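Local coordinates for Lin1840 protein (Listeria innocua serovar 6a, PDB 4ZOB) that probably hydrolyses terminal, non-reducing beta-D-glucosyl residues to release beta-D-glucose, as a family 3 glycoside hydrolase, and binds D-glucono-1,5-lactone, at residues T236-V241 / I268-A273; G71-Y76 / L86-D91; F100-A105 / R149-T154. The protein carries 1 engineered substitution. All coordinates share one frame; numbering follows the deposited sequence.

How the contacts relate
All three contacts send a residue to one D-glucono-1,5-lactone, bound at the C-terminal side of the TIM barrel, where such barrels commonly hold their ligands. Contact 1 supplies D270 to O2, contact 2 supplies D91 to O4, and contact 3 supplies R149 to O2 and O3; K191 and H192 add further hydrogen bonds. The packed parts lie well apart, with centres about 23 Å apart for contacts 1 and 2, about 20 Å for 1 and 3, and about 28 Å for 2 and 3. Their nearest atoms come within about 4, 5 and 7 Å respectively without touching; what they share is the bound lactone.

Contact 1. Residues T236-V241 / I268-A273; sequences TAFNVV and ISDWGA. With LGC (D-glucono-1,5-lactone), chain C.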
loop_
_atom_site.group_PDB
_atom_site.type_symbol
_atom_site.label_atom_id
_atom_site.label_comp_id
_atom_site.label_asym_id
_atom_site.label_seq_id
_atom_site.Cartn_x
_atom_site.Cartn_y
_atom_site.Cartn_z
ATOM N N THR A 236 8.271 -12.613 -18.198
ATOM C CA THR A 236 8.561 -12.293 -16.803
ATOM C C THR A 236 8.243 -10.825 -16.424
ATOM O O THR A 236 8.044 -9.942 -17.293
ATOM C CB THR A 236 10.042 -12.552 -16.447
ATOM O OG1 THR A 236 10.894 -11.494 -16.951
ATOM C CG2 THR A 236 10.515 -13.953 -16.953
ATOM N N ALA A 237 8.229 -10.582 -15.104
ATOM C CA ALA A 237 7.957 -9.274 -14.541
ATOM C C ALA A 237 9.207 -8.556 -14.023
ATOM O O ALA A 237 10.140 -9.181 -13.502
ATOM C CB ALA A 237 6.921 -9.410 -13.406
ATOM N N PHE A 238 9.209 -7.231 -14.109
ATOM C CA PHE A 238 10.311 -6.459 -13.516
ATOM C C PHE A 238 10.436 -6.529 -11.972
ATOM O O PHE A 238 11.547 -6.344 -11.403
ATOM C CB PHE A 238 10.175 -4.995 -13.912
ATOM C CG PHE A 238 10.581 -4.709 -15.323
ATOM C CD1 PHE A 238 11.793 -5.164 -15.815
ATOM C CD2 PHE A 238 9.756 -3.961 -16.153
ATOM C CE1 PHE A 238 12.195 -4.869 -17.111
ATOM C CE2 PHE A 238 10.127 -3.681 -17.446
ATOM C CZ PHE A 238 11.358 -4.138 -17.935
ATOM N N ASN A 239 9.313 -6.753 -11.290
ATOM C CA ASN A 239 9.276 -6.671 -9.839
ATOM C C ASN A 239 9.862 -7.886 -9.109
ATOM O O ASN A 239 9.934 -8.988 -9.648
ATOM C CB ASN A 239 7.837 -6.446 -9.362
ATOM C CG ASN A 239 6.868 -7.499 -9.875
ATOM O OD1 ASN A 239 6.500 -7.499 -11.055
ATOM N ND2 ASN A 239 6.445 -8.399 -8.996
ATOM N N VAL A 240 10.273 -7.678 -7.867
ATOM C CA VAL A 240 10.387 -8.804 -6.955
ATOM C C VAL A 240 9.027 -9.433 -6.678
ATOM O O VAL A 240 7.987 -8.783 -6.675
ATOM C CB VAL A 240 10.960 -8.426 -5.576
ATOM C CG1 VAL A 240 12.367 -7.890 -5.692
ATOM C CG2 VAL A 240 10.077 -7.418 -4.873
ATOM N N VAL A 241 9.055 -10.720 -6.402
ATOM C CA VAL A 241 7.944 -11.403 -5.791
ATOM C C VAL A 241 8.508 -12.088 -4.565
ATOM O O VAL A 241 9.422 -12.920 -4.690
ATOM C CB VAL A 241 7.386 -12.488 -6.708
ATOM C CG1 VAL A 241 6.389 -13.364 -5.925
ATOM C CG2 VAL A 241 6.797 -11.866 -7.974
ATOM N N ILE A 268 9.812 -15.626 -21.839
ATOM C CA ILE A 268 10.667 -14.525 -22.253
ATOM C C ILE A 268 10.895 -13.576 -21.078
ATOM O O ILE A 268 9.996 -13.327 -20.301
ATOM C CB ILE A 268 10.103 -13.778 -23.497
ATOM C CG1 ILE A 268 11.146 -12.817 -24.062
ATOM C CG2 ILE A 268 8.816 -13.019 -23.200
ATOM C CD1 ILE A 268 10.725 -12.118 -25.351
ATOM N N SER A 269 12.079 -13.028 -20.947
ATOM C CA SER A 269 12.306 -11.957 -20.010
ATOM C C SER A 269 11.708 -10.642 -20.479
ATOM O O SER A 269 11.497 -10.426 -21.647
ATOM C CB SER A 269 13.789 -11.799 -19.769
ATOM O OG SER A 269 14.386 -11.029 -20.763
ATOM N N ASP A 270 11.421 -9.760 -19.549
ATOM C CA ASP A 270 11.069 -8.409 -19.891
ATOM C C ASP A 270 12.386 -7.718 -20.185
ATOM O O ASP A 270 13.453 -8.287 -19.986
ATOM C CB ASP A 270 10.255 -7.719 -18.793
ATOM C CG ASP A 270 9.398 -6.567 -19.326
ATOM O OD1 ASP A 270 9.697 -6.034 -20.387
ATOM O OD2 ASP A 270 8.439 -6.170 -18.701
ATOM N N TRP A 271 12.314 -6.494 -20.662
ATOM C CA TRP A 271 13.455 -5.843 -21.211
ATOM C C TRP A 271 14.522 -5.603 -20.190
ATOM O O TRP A 271 14.423 -4.737 -19.369
ATOM C CB TRP A 271 12.999 -4.521 -21.783
ATOM C CG TRP A 271 14.062 -3.843 -22.493
ATOM C CD1 TRP A 271 15.203 -3.305 -21.960
ATOM C CD2 TRP A 271 14.162 -3.639 -23.893
ATOM N NE1 TRP A 271 15.972 -2.779 -22.929
ATOM C CE2 TRP A 271 15.383 -2.955 -24.120
ATOM C CE3 TRP A 271 13.363 -3.942 -24.959
ATOM C CZ2 TRP A 271 15.794 -2.587 -25.368
ATOM C CZ3 TRP A 271 13.780 -3.573 -26.211
ATOM C CH2 TRP A 271 14.976 -2.905 -26.407
ATOM N N GLY A 272 15.574 -6.376 -20.297
ATOM C CA GLY A 272 16.707 -6.311 -19.422
ATOM C C GLY A 272 16.463 -6.885 -18.051
ATOM O O GLY A 272 17.252 -6.705 -17.163
ATOM N N ALA A 273 15.370 -7.588 -17.866
ATOM C CA ALA A 273 15.071 -8.033 -16.505
ATOM C C ALA A 273 16.114 -9.065 -16.061
ATOM O O ALA A 273 16.359 -9.232 -14.877
ATOM C CB ALA A 273 13.645 -8.567 -16.397
HETATM C C1 LGC C . 9.064 -3.221 -21.570
HETATM C C2 LGC C . 7.699 -3.545 -21.035
HETATM O O5 LGC C . 9.404 -3.532 -22.943
HETATM O O1 LGC C . 9.920 -2.665 -20.870
HETATM O O2 LGC C . 7.866 -3.992 -19.708
HETATM C C3 LGC C . 6.993 -4.694 -21.739
HETATM O O3 LGC C . 5.592 -4.736 -21.330
HETATM C C4 LGC C . 7.264 -4.588 -23.262
HETATM O O4 LGC C . 6.645 -5.658 -23.973
HETATM C C5 LGC C . 8.757 -4.658 -23.505
HETATM C C6 LGC C . 9.120 -4.684 -25.001
HETATM O O6 LGC C . 8.307 -3.784 -25.745
HETATM O O HOH W 1 7.218 -6.524 -15.973
#
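One face of the F238 ring carries the carboxylate of D270: CG of D270 stands 3.3 Å above the ring plane of F238, displaced toward the rim, and the two planes are only 17° apart. The aspartate does not rest there by its carboxylate alone, since its CB also makes a CH-pi contact, 4.0 Å from the centroid of the F238 ring. In the plane of the ring, the edge meets the main chain of W271, with CE1 of F238 3.2 Å from O of W271, and also O1 of the lactone. The methyl of A273 approaches obliquely, and Y205 packs against F238 edge to face. The indole of W271 turns its own edge to C6 of the lactone.

D270 reaches the lactone because CG is anti to its backbone N (chi1 -156°). Its OD2 accepts a very short hydrogen bond of 2.5 Å from O2 of the lactone, while OD1 lies 3.1 Å from C1. The N-H of W271 meets OD1 on its anti side, tilted out of the carboxylate plane, and a water donates to OD2 while accepting from N of F238, so the carboxylate is braced through both oxygens.

Further up the chain, N of T236 donates to O of I268 at 2.8 Å, continuing the pairing of neighbouring strands 233-236 and 266-268. The T236 hydroxyl then accepts from N of D270 at 3.2 Å and is hydrogen-bonded to T247 as well, which ties the aspartate's main chain to the end of the neighbouring strand 233-236.

Beyond that point a type II beta turn runs from D270 through W271 and G272 to A273, with N of A273 bonded to O of D270. This is an arrangement of the TIM-barrel sugar site: parallel strands end side by side, and the turn that follows presents a carboxylate beside C1 of the lactone.

Contact 2. Residues G71-Y76 / L86-D91; sequences GIQEAY and LVFMAD. With LGC (D-glucono-1,5-lactone), chain C.
L86 is the bump of this interface, and the helix residues I72, Q73 and Y76 form the hollow that receives it. Its branch point sits squarely over one face of the Y76 ring: CG of L86 is 3.8 Å from the centroid of the Y76 ring and just 7° off the normal, a CH-pi contact of nearly ideal placement. From there the two methyls part. CD1 turns to I72, where it meets CG2 of that residue at 3.4 Å, a tight fit, while CD2 spreads over the CE2 and CZ side of the tyrosine. A chi1 of 179°, which swings the Y76 ring away from its own N, lays it under the leucine.

A second, shallower fit lies two residues further along. The rim of the F88 ring is pushed between I72 and Q73, with CZ of F88 3.8 Å from CG2 of I72 and CE1 of F88 4.1 Å from CD of Q73. CB of I72 lies in the plane of this ring, so F88 enters edge first. Its flank, like that of L86, is also packed on V60 of the neighbouring strand 59-61, which places the contact inside a beta-alpha-beta unit of the barrel, with helix 66-78 laid over the strands. The far end of strand 87-90 leads on to D91 at the lactone.

Q73 runs past L86 in the opposite direction, and its bend at chi2 (84°) brings the amide beside the leucine's main chain. OE1 of Q73 accepts from N of L86 at 2.9 Å, in the carbonyl plane on a lone pair. NE2 of Q73 donates to O of L86 at 3.2 Å, the less straight of the two bonds, its acceptor tilted from the glutamine's amide plane; NE2 has a second acceptor in O of P345. One amide thus satisfies both the N and the O of a buried residue, and the paired bonds fix its own rotation.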
loop_
_atom_site.group_PDB
_atom_site.type_symbol
_atom_site.label_atom_id
_atom_site.label_comp_id
_atom_site.label_asym_id
_atom_site.label_seq_id
_atom_site.Cartn_x
_atom_site.Cartn_y
_atom_site.Cartn_z
ATOM N N GLY A 71 13.435 -8.183 -45.198
ATOM C CA GLY A 71 14.852 -7.847 -45.309
ATOM C C GLY A 71 15.750 -8.565 -44.311
ATOM O O GLY A 71 16.798 -9.092 -44.692
ATOM N N ILE A 72 15.340 -8.581 -43.041
ATOM C CA ILE A 72 16.141 -9.181 -41.959
ATOM C C ILE A 72 16.175 -10.700 -42.086
ATOM O O ILE A 72 17.234 -11.316 -41.941
ATOM C CB ILE A 72 15.609 -8.792 -40.556
ATOM C CG1 ILE A 72 15.888 -7.304 -40.268
ATOM C CG2 ILE A 72 16.230 -9.672 -39.464
ATOM C CD1 ILE A 72 14.773 -6.582 -39.537
ATOM N N GLN A 73 15.014 -11.290 -42.347
ATOM C CA GLN A 73 14.870 -12.748 -42.346
ATOM C C GLN A 73 15.599 -13.399 -43.540
ATOM O O GLN A 73 16.332 -14.397 -43.397
ATOM C CB GLN A 73 13.389 -13.096 -42.370
ATOM C CG GLN A 73 13.083 -14.585 -42.372
ATOM C CD GLN A 73 13.082 -15.229 -40.998
ATOM O OE1 GLN A 73 14.124 -15.347 -40.329
ATOM N NE2 GLN A 73 11.914 -15.702 -40.591
ATOM N N GLU A 74 15.357 -12.824 -44.716
ATOM C CA GLU A 74 16.031 -13.193 -45.965
ATOM C C GLU A 74 17.539 -13.182 -45.800
ATOM O O GLU A 74 18.208 -14.139 -46.159
ATOM C CB GLU A 74 15.605 -12.218 -47.074
ATOM C CG GLU A 74 16.444 -12.246 -48.339
ATOM C CD GLU A 74 15.611 -12.024 -49.589
ATOM O OE1 GLU A 74 14.512 -11.426 -49.489
ATOM O OE2 GLU A 74 16.061 -12.460 -50.677
ATOM N N ALA A 75 18.048 -12.095 -45.230
ATOM C CA ALA A 75 19.485 -11.928 -44.989
ATOM C C ALA A 75 20.032 -12.849 -43.894
ATOM O O ALA A 75 21.202 -13.214 -43.906
ATOM C CB ALA A 75 19.790 -10.476 -44.647
ATOM N N TYR A 76 19.181 -13.199 -42.939
ATOM C CA TYR A 76 19.567 -14.074 -41.829
ATOM C C TYR A 76 19.682 -15.529 -42.312
ATOM O O TYR A 76 20.671 -16.226 -42.005
ATOM C CB TYR A 76 18.537 -13.948 -40.691
ATOM C CG TYR A 76 18.794 -14.817 -39.463
ATOM C CD1 TYR A 76 18.277 -16.094 -39.388
ATOM C CD2 TYR A 76 19.541 -14.345 -38.381
ATOM C CE1 TYR A 76 18.501 -16.896 -38.281
ATOM C CE2 TYR A 76 19.768 -15.135 -37.273
ATOM C CZ TYR A 76 19.237 -16.414 -37.233
ATOM O OH TYR A 76 19.429 -17.226 -36.156
ATOM N N LEU A 86 14.314 -16.730 -37.774
ATOM C CA LEU A 86 13.974 -15.804 -36.710
ATOM C C LEU A 86 12.486 -15.762 -36.451
ATOM O O LEU A 86 11.697 -15.650 -37.396
ATOM C CB LEU A 86 14.354 -14.392 -37.143
ATOM C CG LEU A 86 15.822 -14.029 -37.155
ATOM C CD1 LEU A 86 15.990 -12.669 -37.813
ATOM C CD2 LEU A 86 16.352 -14.018 -35.731
ATOM N N VAL A 87 12.106 -15.803 -35.170
ATOM C CA VAL A 87 10.741 -15.450 -34.738
ATOM C C VAL A 87 10.714 -13.957 -34.413
ATOM O O VAL A 87 11.640 -13.435 -33.815
ATOM C CB VAL A 87 10.245 -16.343 -33.555
ATOM C CG1 VAL A 87 11.054 -16.144 -32.258
ATOM C CG2 VAL A 87 8.741 -16.167 -33.341
ATOM N N PHE A 88 9.665 -13.268 -34.839
ATOM C CA PHE A 88 9.596 -11.793 -34.848
ATOM C C PHE A 88 8.460 -11.437 -33.914
ATOM O O PHE A 88 7.333 -11.904 -34.130
ATOM C CB PHE A 88 9.261 -11.235 -36.268
ATOM C CG PHE A 88 10.455 -11.093 -37.202
ATOM C CD1 PHE A 88 11.018 -12.202 -37.803
ATOM C CD2 PHE A 88 10.985 -9.842 -37.496
ATOM C CE1 PHE A 88 12.107 -12.069 -38.653
ATOM C CE2 PHE A 88 12.073 -9.710 -38.323
ATOM C CZ PHE A 88 12.636 -10.820 -38.908
ATOM N N MET A 89 8.756 -10.622 -32.892
ATOM C CA MET A 89 7.778 -10.217 -31.857
ATOM C C MET A 89 7.598 -8.704 -31.796
ATOM O O MET A 89 8.391 -7.932 -32.345
ATOM C CB MET A 89 8.191 -10.722 -30.487
ATOM C CG MET A 89 8.833 -12.095 -30.508
ATOM S SD MET A 89 8.461 -13.048 -29.045
ATOM C CE MET A 89 9.704 -14.312 -29.143
ATOM N N ALA A 90 6.535 -8.297 -31.126
ATOM C CA ALA A 90 6.106 -6.911 -31.120
ATOM C C ALA A 90 5.063 -6.676 -30.051
ATOM O O ALA A 90 4.394 -7.617 -29.586
ATOM C CB ALA A 90 5.499 -6.535 -32.444
ATOM N N ASP A 91 4.918 -5.389 -29.737
ATOM C CA ASP A 91 3.941 -4.872 -28.797
ATOM C C ASP A 91 2.699 -4.457 -29.543
ATOM O O ASP A 91 2.527 -3.286 -29.848
ATOM C CB ASP A 91 4.515 -3.651 -28.067
ATOM C CG ASP A 91 5.607 -4.017 -27.108
ATOM O OD1 ASP A 91 5.356 -4.772 -26.141
ATOM O OD2 ASP A 91 6.728 -3.540 -27.315
HETATM C C1 LGC C . 9.064 -3.221 -21.570
HETATM C C2 LGC C . 7.699 -3.545 -21.035
HETATM O O5 LGC C . 9.404 -3.532 -22.943
HETATM O O1 LGC C . 9.920 -2.665 -20.870
HETATM O O2 LGC C . 7.866 -3.992 -19.708
HETATM C C3 LGC C . 6.993 -4.694 -21.739
HETATM O O3 LGC C . 5.592 -4.736 -21.330
HETATM C C4 LGC C . 7.264 -4.588 -23.262
HETATM O O4 LGC C . 6.645 -5.658 -23.973
HETATM C C5 LGC C . 8.757 -4.658 -23.505
HETATM C C6 LGC C . 9.120 -4.684 -25.001
HETATM O O6 LGC C . 8.307 -3.784 -25.745
#

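Contact 3. Residues F100-A105 / R149-T154; sequences FPIPLA and RVMEST. With LGC (D-glucono-1,5-lactone), chain C.
P103 and L104, the first residues of helix 103-109, press on the 3-10 segment 149-152, part of the long loop after strand 133-134 in the family 3 barrel domain. The polar contacts are made by the main chain. N of L104, in the first turn of the helix, donates to O of M151 at 3.0 Å, from 38° above the carbonyl plane, and CA of L104 makes a CH...O contact with O of S153 at 3.0 Å. The flank of L104 packs against the carbonyl oxygens of V150 and S153. P103 has no N-H to give and packs through its ring, CB lying 3.2 Å from O of E152.

Apolar contacts gather around M151. Bent at chi2 and chi3, its chain brings CE to 3.8 Å from CG2 of I102, and CE also lies alongside CD of P103.

Charge pairing stays within the 3-10 segment, where R149 grips E152 side-on, NE to OE2 and NH2 to OE1, in a salt bridge that should help to fix the guanidinium. NH1 is also hydrogen-bonded to OH of Y196. Thus positioned, R149 gives its two terminal nitrogens to the lactone: NH1 to O2 at 3.2 Å, nearly straight at 168°, and NH2 to O3 at 3.1 Å.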
loop_
_atom_site.group_PDB
_atom_site.type_symbol
_atom_site.label_atom_id
_atom_site.label_comp_id
_atom_site.label_asym_id
_atom_site.label_seq_id
_atom_site.Cartn_x
_atom_site.Cartn_y
_atom_site.Cartn_z
ATOM N N PHE A 100 -7.430 0.599 -31.237
ATOM C CA PHE A 100 -8.656 0.452 -30.431
ATOM C C PHE A 100 -8.505 1.107 -29.046
ATOM O O PHE A 100 -7.399 1.542 -28.662
ATOM C CB PHE A 100 -8.943 -1.042 -30.234
ATOM C CG PHE A 100 -9.408 -1.745 -31.481
ATOM C CD1 PHE A 100 -8.535 -1.973 -32.525
ATOM C CD2 PHE A 100 -10.722 -2.182 -31.589
ATOM C CE1 PHE A 100 -8.969 -2.632 -33.655
ATOM C CE2 PHE A 100 -11.173 -2.811 -32.725
ATOM C CZ PHE A 100 -10.292 -3.049 -33.753
ATOM N N PRO A 101 -9.601 1.141 -28.269
ATOM C CA PRO A 101 -9.466 1.711 -26.933
ATOM C C PRO A 101 -8.402 0.983 -26.174
ATOM O O PRO A 101 -8.204 -0.217 -26.397
ATOM C CB PRO A 101 -10.854 1.499 -26.284
ATOM C CG PRO A 101 -11.784 1.466 -27.442
ATOM C CD PRO A 101 -11.002 0.870 -28.614
ATOM N N ILE A 102 -7.699 1.716 -25.319
ATOM C CA ILE A 102 -6.704 1.119 -24.418
ATOM C C ILE A 102 -7.320 -0.019 -23.592
ATOM O O ILE A 102 -8.557 -0.054 -23.381
ATOM C CB ILE A 102 -6.084 2.156 -23.462
ATOM C CG1 ILE A 102 -7.177 2.967 -22.761
ATOM C CG2 ILE A 102 -5.133 3.044 -24.238
ATOM C CD1 ILE A 102 -6.683 3.875 -21.647
ATOM N N PRO A 103 -6.479 -0.953 -23.119
ATOM C CA PRO A 103 -7.092 -2.089 -22.468
ATOM C C PRO A 103 -7.947 -1.728 -21.263
ATOM O O PRO A 103 -8.937 -2.392 -21.028
ATOM C CB PRO A 103 -5.908 -2.933 -22.062
ATOM C CG PRO A 103 -4.934 -2.679 -23.118
ATOM C CD PRO A 103 -5.068 -1.197 -23.385
ATOM N N LEU A 104 -7.622 -0.669 -20.527
ATOM C CA LEU A 104 -8.437 -0.354 -19.321
ATOM C C LEU A 104 -9.867 -0.011 -19.718
ATOM O O LEU A 104 -10.822 -0.342 -18.997
ATOM C CB LEU A 104 -7.834 0.775 -18.477
ATOM C CG LEU A 104 -8.526 1.048 -17.133
ATOM C CD1 LEU A 104 -8.415 -0.146 -16.198
ATOM C CD2 LEU A 104 -7.884 2.240 -16.460
ATOM N N ALA A 105 -9.989 0.646 -20.865
ATOM C CA ALA A 105 -11.278 1.062 -21.431
ATOM C C ALA A 105 -12.024 -0.180 -21.866
ATOM O O ALA A 105 -13.151 -0.394 -21.426
ATOM C CB ALA A 105 -11.078 2.009 -22.620
ATOM N N ARG A 149 0.839 2.175 -15.747
ATOM C CA ARG A 149 0.497 0.982 -16.519
ATOM C C ARG A 149 -0.895 0.410 -16.262
ATOM O O ARG A 149 -1.218 -0.652 -16.797
ATOM C CB ARG A 149 1.540 -0.086 -16.253
ATOM C CG ARG A 149 2.954 0.482 -16.262
ATOM C CD ARG A 149 3.997 -0.555 -16.566
ATOM N NE ARG A 149 3.739 -1.197 -17.859
ATOM C CZ ARG A 149 4.618 -1.880 -18.595
ATOM N NH1 ARG A 149 5.874 -2.023 -18.209
ATOM N NH2 ARG A 149 4.210 -2.449 -19.735
ATOM N N VAL A 150 -1.708 1.097 -15.450
ATOM C CA VAL A 150 -3.100 0.679 -15.251
ATOM C C VAL A 150 -3.847 0.703 -16.578
ATOM O O VAL A 150 -4.790 -0.070 -16.779
ATOM C CB VAL A 150 -3.857 1.477 -14.162
ATOM C CG1 VAL A 150 -3.280 1.184 -12.800
ATOM C CG2 VAL A 150 -3.886 2.981 -14.393
ATOM N N MET A 151 -3.346 1.531 -17.502
ATOM C CA MET A 151 -3.850 1.608 -18.883
ATOM C C MET A 151 -3.859 0.280 -19.633
ATOM O O MET A 151 -4.760 0.048 -20.456
ATOM C CB MET A 151 -3.145 2.718 -19.710
ATOM C CG MET A 151 -1.670 2.530 -20.022
ATOM S SD MET A 151 -1.172 2.741 -21.761
ATOM C CE MET A 151 -2.207 1.448 -22.464
ATOM N N GLU A 152 -2.912 -0.588 -19.316
ATOM C CA GLU A 152 -2.720 -1.857 -20.039
ATOM C C GLU A 152 -3.498 -3.012 -19.448
ATOM O O GLU A 152 -3.588 -4.054 -20.106
ATOM C CB GLU A 152 -1.250 -2.272 -20.085
ATOM C CG GLU A 152 -0.294 -1.183 -20.490
ATOM C CD GLU A 152 1.148 -1.442 -20.087
ATOM O OE1 GLU A 152 1.737 -2.538 -20.399
ATOM O OE2 GLU A 152 1.719 -0.491 -19.489
ATOM N N SER A 153 -4.035 -2.835 -18.234
ATOM C CA SER A 153 -4.848 -3.841 -17.512
ATOM C C SER A 153 -6.316 -3.613 -17.740
ATOM O O SER A 153 -6.738 -2.493 -18.014
ATOM C CB SER A 153 -4.587 -3.736 -16.015
ATOM O OG SER A 153 -5.378 -4.607 -15.198
ATOM N N THR A 154 -7.135 -4.636 -17.594
ATOM C CA THR A 154 -8.552 -4.402 -17.655
ATOM C C THR A 154 -9.172 -4.112 -16.280
ATOM O O THR A 154 -10.384 -4.014 -16.167
ATOM C CB THR A 154 -9.288 -5.568 -18.327
ATOM O OG1 THR A 154 -8.902 -6.800 -17.714
ATOM C CG2 THR A 154 -8.964 -5.600 -19.868
HETATM C C1 LGC C . 9.064 -3.221 -21.570
HETATM C C2 LGC C . 7.699 -3.545 -21.035
HETATM O O5 LGC C . 9.404 -3.532 -22.943
HETATM O O1 LGC C . 9.920 -2.665 -20.870
HETATM O O2 LGC C . 7.866 -3.992 -19.708
HETATM C C3 LGC C . 6.993 -4.694 -21.739
HETATM O O3 LGC C . 5.592 -4.736 -21.330
HETATM C C4 LGC C . 7.264 -4.588 -23.262
HETATM O O4 LGC C . 6.645 -5.658 -23.973
HETATM C C5 LGC C . 8.757 -4.658 -23.505
HETATM C C6 LGC C . 9.120 -4.684 -25.001
HETATM O O6 LGC C . 8.307 -3.784 -25.745
#